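Uncharacterized protein DUF849 with a TIM barrel fold (Burkholderia xenovorans LB400, PDB 3E49) is a zinc-dependent TIM-barrel protein of the beta-keto acid cleavage family that probably acts as a 3-keto-5-aminohexanoate cleavage enzyme. Local coordinates at residues W263-P266 / G267-A270; E290-S293 / P294-R298. All blocks are in the same frame, centred on the assembly; numbering follows the deposited sequence.

Contact 1 of 2, residues W263-P266 / G267-A270; sequences WIAP and GELA
With CG of Trp263 anti to its carbonyl carbon (chi1 -40°) and CG of Leu269 likewise (chi1 -67°), the two side chains leave the backbone of a tight beta hairpin with a classic beta bulge in diverging directions, and their outer atoms then converge. Leu269 CD2 lies over one face of the indole, 4.0 Å from the centroid of the six-membered ring of Trp263, a CH-pi contact displaced toward the rim and nearest to CZ3. In the bulge, Ile264 and Ala265 both face Glu268. Two backbone bonds fix it. Ile264 N gives an almost straight bond of 2.9 Å to Glu268 O, and Glu268 N reaches Ala265 O at 3.0 Å, coming from above the carbonyl plane. The latter closes a type II turn from Ala265 to Glu268, in which Gly267 takes the positive phi of 64°. On the side away from the indole, the extended Glu268 chain runs past Ile264 CG2, while Ile264 CB packs on Ala270 CB at 3.9 Å. Helix 273-286 backs this corner, with Gln276 NE2 bonded to Trp263 O, and Ser288 of the second subunit packs on Ala265 and Pro266. At the indole's edge, near the ring plane, Glu268 O lies 3.6 Å from Trp263 CE3.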
ATOM      1  N   TRP A 263      17.497  24.254   4.325  1.00 27.05           N
ATOM      2  CA  TRP A 263      16.554  25.151   3.630  1.00 27.79           C
ATOM      3  C   TRP A 263      15.270  25.501   4.327  1.00 27.80           C
ATOM      4  O   TRP A 263      14.766  24.751   5.138  1.00 30.03           O
ATOM      5  CB  TRP A 263      16.138  24.522   2.274  1.00 30.39           C
ATOM      6  CG  TRP A 263      17.258  23.890   1.638  1.00 35.54           C
ATOM      7  CD1 TRP A 263      17.616  22.566   1.724  1.00 40.69           C
ATOM      8  CD2 TRP A 263      18.262  24.533   0.853  1.00 40.10           C
ATOM      9  NE1 TRP A 263      18.783  22.355   1.034  1.00 41.92           N
ATOM     10  CE2 TRP A 263      19.205  23.545   0.493  1.00 43.49           C
ATOM     11  CE3 TRP A 263      18.451  25.847   0.414  1.00 40.26           C
ATOM     12  CZ2 TRP A 263      20.326  23.831  -0.291  1.00 42.99           C
ATOM     13  CZ3 TRP A 263      19.558  26.138  -0.353  1.00 41.84           C
ATOM     14  CH2 TRP A 263      20.480  25.131  -0.715  1.00 42.01           C
ATOM     15  N   ILE A 264      14.726  26.660   3.965  1.00 28.51           N
ATOM     16  CA  ILE A 264      13.468  27.118   4.511  1.00 29.29           C
ATOM     17  C   ILE A 264      12.440  27.207   3.424  1.00 30.90           C
ATOM     18  O   ILE A 264      11.254  27.253   3.682  1.00 31.54           O
ATOM     19  CB  ILE A 264      13.601  28.459   5.234  1.00 30.09           C
ATOM     20  CG1 ILE A 264      12.326  28.767   6.040  1.00 30.75           C
ATOM     21  CG2 ILE A 264      13.956  29.595   4.241  1.00 30.48           C
ATOM     22  CD1 ILE A 264      12.005  27.767   7.138  1.00 30.92           C
ATOM     23  N   ALA A 265      12.906  27.198   2.190  1.00 31.40           N
ATOM     24  CA  ALA A 265      12.036  27.197   1.050  1.00 31.50           C
ATOM     25  C   ALA A 265      12.979  26.870  -0.094  1.00 34.08           C
ATOM     26  O   ALA A 265      14.199  26.875   0.083  1.00 34.03           O
ATOM     27  CB  ALA A 265      11.397  28.531   0.886  1.00 31.01           C
ATOM     28  N   PRO A 266      12.441  26.522  -1.264  1.00 38.62           N
ATOM     29  CA  PRO A 266      13.337  26.185  -2.376  1.00 39.40           C
ATOM     30  C   PRO A 266      14.394  27.237  -2.656  1.00 40.68           C
ATOM     31  O   PRO A 266      14.063  28.399  -2.866  1.00 41.23           O
ATOM     32  CB  PRO A 266      12.393  26.046  -3.555  1.00 40.15           C
ATOM     33  CG  PRO A 266      11.073  25.673  -2.945  1.00 40.96           C
ATOM     34  CD  PRO A 266      11.017  26.379  -1.622  1.00 40.40           C
ATOM     35  N   GLY A 267      15.656  26.823  -2.643  1.00 41.83           N
ATOM     36  CA  GLY A 267      16.783  27.733  -2.886  1.00 41.85           C
ATOM     37  C   GLY A 267      17.007  28.852  -1.869  1.00 41.14           C
ATOM     38  O   GLY A 267      17.736  29.810  -2.145  1.00 41.06           O
ATOM     39  N   GLU A 268      16.419  28.731  -0.677  1.00 38.34           N
ATOM     40  CA  GLU A 268      16.553  29.760   0.320  1.00 38.46           C
ATOM     41  C   GLU A 268      17.010  29.070   1.606  1.00 34.44           C
ATOM     42  O   GLU A 268      16.340  28.173   2.110  1.00 32.13           O
ATOM     43  CB  GLU A 268      15.208  30.430   0.466  1.00 38.60           C
ATOM     44  CG  GLU A 268      15.193  31.708   1.209  1.00 46.25           C
ATOM     45  CD  GLU A 268      13.774  32.281   1.351  1.00 45.21           C
ATOM     46  OE1 GLU A 268      12.902  32.030   0.460  1.00 57.73           O
ATOM     47  OE2 GLU A 268      13.551  32.995   2.367  1.00 60.13           O
ATOM     48  N   LEU A 269      18.192  29.432   2.080  1.00 31.91           N
ATOM     49  CA  LEU A 269      18.717  28.845   3.287  1.00 30.23           C
ATOM     50  C   LEU A 269      17.909  29.298   4.502  1.00 29.05           C
ATOM     51  O   LEU A 269      17.489  30.459   4.592  1.00 30.22           O
ATOM     52  CB  LEU A 269      20.183  29.243   3.492  1.00 30.93           C
ATOM     53  CG  LEU A 269      21.219  28.719   2.505  1.00 27.09           C
ATOM     54  CD1 LEU A 269      22.515  29.404   2.775  1.00 33.20           C
ATOM     55  CD2 LEU A 269      21.396  27.222   2.578  1.00 26.63           C
ATOM     56  N   ALA A 270      17.683  28.360   5.414  1.00 26.43           N
ATOM     57  CA  ALA A 270      17.040  28.646   6.684  1.00 25.78           C
ATOM     58  C   ALA A 270      18.020  29.445   7.547  1.00 26.63           C
ATOM     59  O   ALA A 270      19.156  29.003   7.769  1.00 26.82           O
ATOM     60  CB  ALA A 270      16.641  27.355   7.389  1.00 25.40           C
TER

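Contact 2 of 2, residues E290-S293 / P294-R298; sequences EVAS and PAEAR
Glu296 OE1 takes two sound hydrogen bonds, from Ser293 N at 2.8 Å, nearly straight, and from a water at 2.7 Å. The N-H of Ser293 meets the oxygen on its anti side, 15° out of the carboxylate plane. The same water also donates to Val291 O, tying the carboxylate to the incoming loop. Placed between the backbone N and the carbonyl carbon (chi1 66°), Ser293 OG faces the start of the helix and accepts from Glu296 N at 3.1 Å. Glu296 in turn sets CG anti to its carbonyl carbon (chi1 -73°), and from there the extended chain reaches back past Ser293 OG to Ser293 N; Glu296 CB rests against Ala292 CB at 4.1 Å. The first regular helical bond follows, from Ala297 N to Ser293 O at 2.9 Å, with Pro294 filling the first helical position, where no N-H is needed. The other carboxylate oxygen of Glu296, OE2, forms a salt bridge with Lys7, whose positive charge would favour the ionised acid. Farther along, Arg298 is salt-bridged to Glu108. The reciprocal exchange between Ser293 and Glu296, side chain to backbone in both directions, is a capping box at the N-terminus of helix 294-301.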
ATOM      1  N   GLU A 290      -2.740  21.382  17.878  1.00 27.99           N
ATOM      2  CA  GLU A 290      -1.988  22.126  18.837  1.00 31.77           C
ATOM      3  C   GLU A 290      -0.632  21.495  19.006  1.00 29.36           C
ATOM      4  O   GLU A 290      -0.490  20.289  18.874  1.00 27.84           O
ATOM      5  CB  GLU A 290      -2.713  22.088  20.185  1.00 31.90           C
ATOM      6  CG  GLU A 290      -4.014  22.864  20.160  1.00 41.65           C
ATOM      7  CD  GLU A 290      -4.802  22.775  21.455  1.00 39.37           C
ATOM      8  OE1 GLU A 290      -5.026  21.649  21.966  1.00 57.50           O
ATOM      9  OE2 GLU A 290      -5.222  23.845  21.933  1.00 59.53           O
ATOM     10  N   VAL A 291       0.353  22.317  19.325  1.00 29.90           N
ATOM     11  CA  VAL A 291       1.711  21.858  19.590  1.00 29.95           C
ATOM     12  C   VAL A 291       1.846  21.377  21.033  1.00 29.95           C
ATOM     13  O   VAL A 291       1.381  22.068  21.943  1.00 30.10           O
ATOM     14  CB  VAL A 291       2.693  23.018  19.377  1.00 32.54           C
ATOM     15  CG1 VAL A 291       4.082  22.619  19.735  1.00 34.46           C
ATOM     16  CG2 VAL A 291       2.637  23.488  17.933  1.00 30.09           C
ATOM     17  N   ALA A 292       2.517  20.239  21.240  1.00 27.67           N
ATOM     18  CA  ALA A 292       2.777  19.719  22.584  1.00 28.34           C
ATOM     19  C   ALA A 292       3.839  20.558  23.276  1.00 26.96           C
ATOM     20  O   ALA A 292       4.874  20.913  22.687  1.00 25.73           O
ATOM     21  CB  ALA A 292       3.257  18.243  22.550  1.00 27.88           C
ATOM     22  N   SER A 293       3.584  20.842  24.557  1.00 28.54           N
ATOM     23  CA  SER A 293       4.568  21.485  25.384  1.00 28.75           C
ATOM     24  C   SER A 293       5.576  20.411  25.795  1.00 28.54           C
ATOM     25  O   SER A 293       5.335  19.217  25.630  1.00 29.36           O
ATOM     26  CB  SER A 293       3.892  22.002  26.644  1.00 28.60           C
ATOM     27  OG  SER A 293       3.413  20.902  27.428  1.00 28.59           O
ATOM     28  N   PRO A 294       6.724  20.818  26.330  1.00 30.84           N
ATOM     29  CA  PRO A 294       7.642  19.809  26.876  1.00 29.90           C
ATOM     30  C   PRO A 294       6.989  18.886  27.944  1.00 29.48           C
ATOM     31  O   PRO A 294       7.211  17.681  27.928  1.00 27.90           O
ATOM     32  CB  PRO A 294       8.773  20.659  27.483  1.00 29.02           C
ATOM     33  CG  PRO A 294       8.747  21.909  26.648  1.00 30.08           C
ATOM     34  CD  PRO A 294       7.292  22.178  26.389  1.00 30.21           C
ATOM     35  N   ALA A 295       6.215  19.448  28.870  1.00 30.98           N
ATOM     36  CA  ALA A 295       5.542  18.625  29.889  1.00 30.68           C
ATOM     37  C   ALA A 295       4.685  17.550  29.209  1.00 30.51           C
ATOM     38  O   ALA A 295       4.688  16.384  29.607  1.00 28.79           O
ATOM     39  CB  ALA A 295       4.688  19.482  30.770  1.00 32.48           C
ATOM     40  N   GLU A 296       3.951  17.961  28.168  1.00 31.61           N
ATOM     41  CA  GLU A 296       3.089  17.030  27.412  1.00 30.93           C
ATOM     42  C   GLU A 296       3.890  15.959  26.694  1.00 30.66           C
ATOM     43  O   GLU A 296       3.471  14.799  26.622  1.00 30.34           O
ATOM     44  CB  GLU A 296       2.193  17.801  26.441  1.00 29.79           C
ATOM     45  CG  GLU A 296       1.070  18.544  27.147  1.00 30.48           C
ATOM     46  CD  GLU A 296       0.378  19.589  26.290  1.00 31.61           C
ATOM     47  OE1 GLU A 296       0.982  20.182  25.351  1.00 33.78           O
ATOM     48  OE2 GLU A 296      -0.808  19.855  26.553  1.00 35.84           O
ATOM     49  N   ALA A 297       5.016  16.341  26.087  1.00 31.51           N
ATOM     50  CA  ALA A 297       5.866  15.370  25.370  1.00 29.44           C
ATOM     51  C   ALA A 297       6.436  14.354  26.365  1.00 27.66           C
ATOM     52  O   ALA A 297       6.484  13.159  26.104  1.00 27.83           O
ATOM     53  CB  ALA A 297       6.983  16.085  24.592  1.00 26.92           C
ATOM     54  N   ARG A 298       6.823  14.816  27.544  1.00 28.61           N
ATOM     55  CA  ARG A 298       7.332  13.911  28.565  1.00 28.16           C
ATOM     56  C   ARG A 298       6.323  12.844  28.962  1.00 28.38           C
ATOM     57  O   ARG A 298       6.704  11.685  29.185  1.00 27.37           O
ATOM     58  CB  ARG A 298       7.785  14.698  29.803  1.00 29.84           C
ATOM     59  CG  ARG A 298       9.098  15.399  29.586  1.00 29.49           C
ATOM     60  CD  ARG A 298       9.578  16.118  30.840  1.00 26.96           C
ATOM     61  NE  ARG A 298      10.926  16.642  30.610  1.00 28.96           N
ATOM     62  CZ  ARG A 298      11.200  17.891  30.247  1.00 28.46           C
ATOM     63  NH1 ARG A 298      10.231  18.804  30.133  1.00 30.62           N
ATOM     64  NH2 ARG A 298      12.463  18.235  30.016  1.00 32.79           N
TER
HETATM   65  O   HOH W   1      -0.195  22.205  24.086  1.00 44.66           O

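In the fold
Helix 273-286 lies between the two contacts along the chain: contact 1 ends shortly before it begins, and contact 2 follows it, starting the next helix, 294-301. In space they stand well apart, with centres 27 Å from each other and nearest atoms about 15 Å apart, so neither touches the other. Contact 1 is the one with a tie to the metal site: it follows the barrel strand 253-256 and the zinc ligand Glu259, and the side chain of Ala270 is about 11 Å from that of Glu259, which binds zinc with His50 and His52. It also meets the second subunit. Contact 2 lies away from the zinc site, joined to the N-terminal part of the chain through Lys7 and Val8.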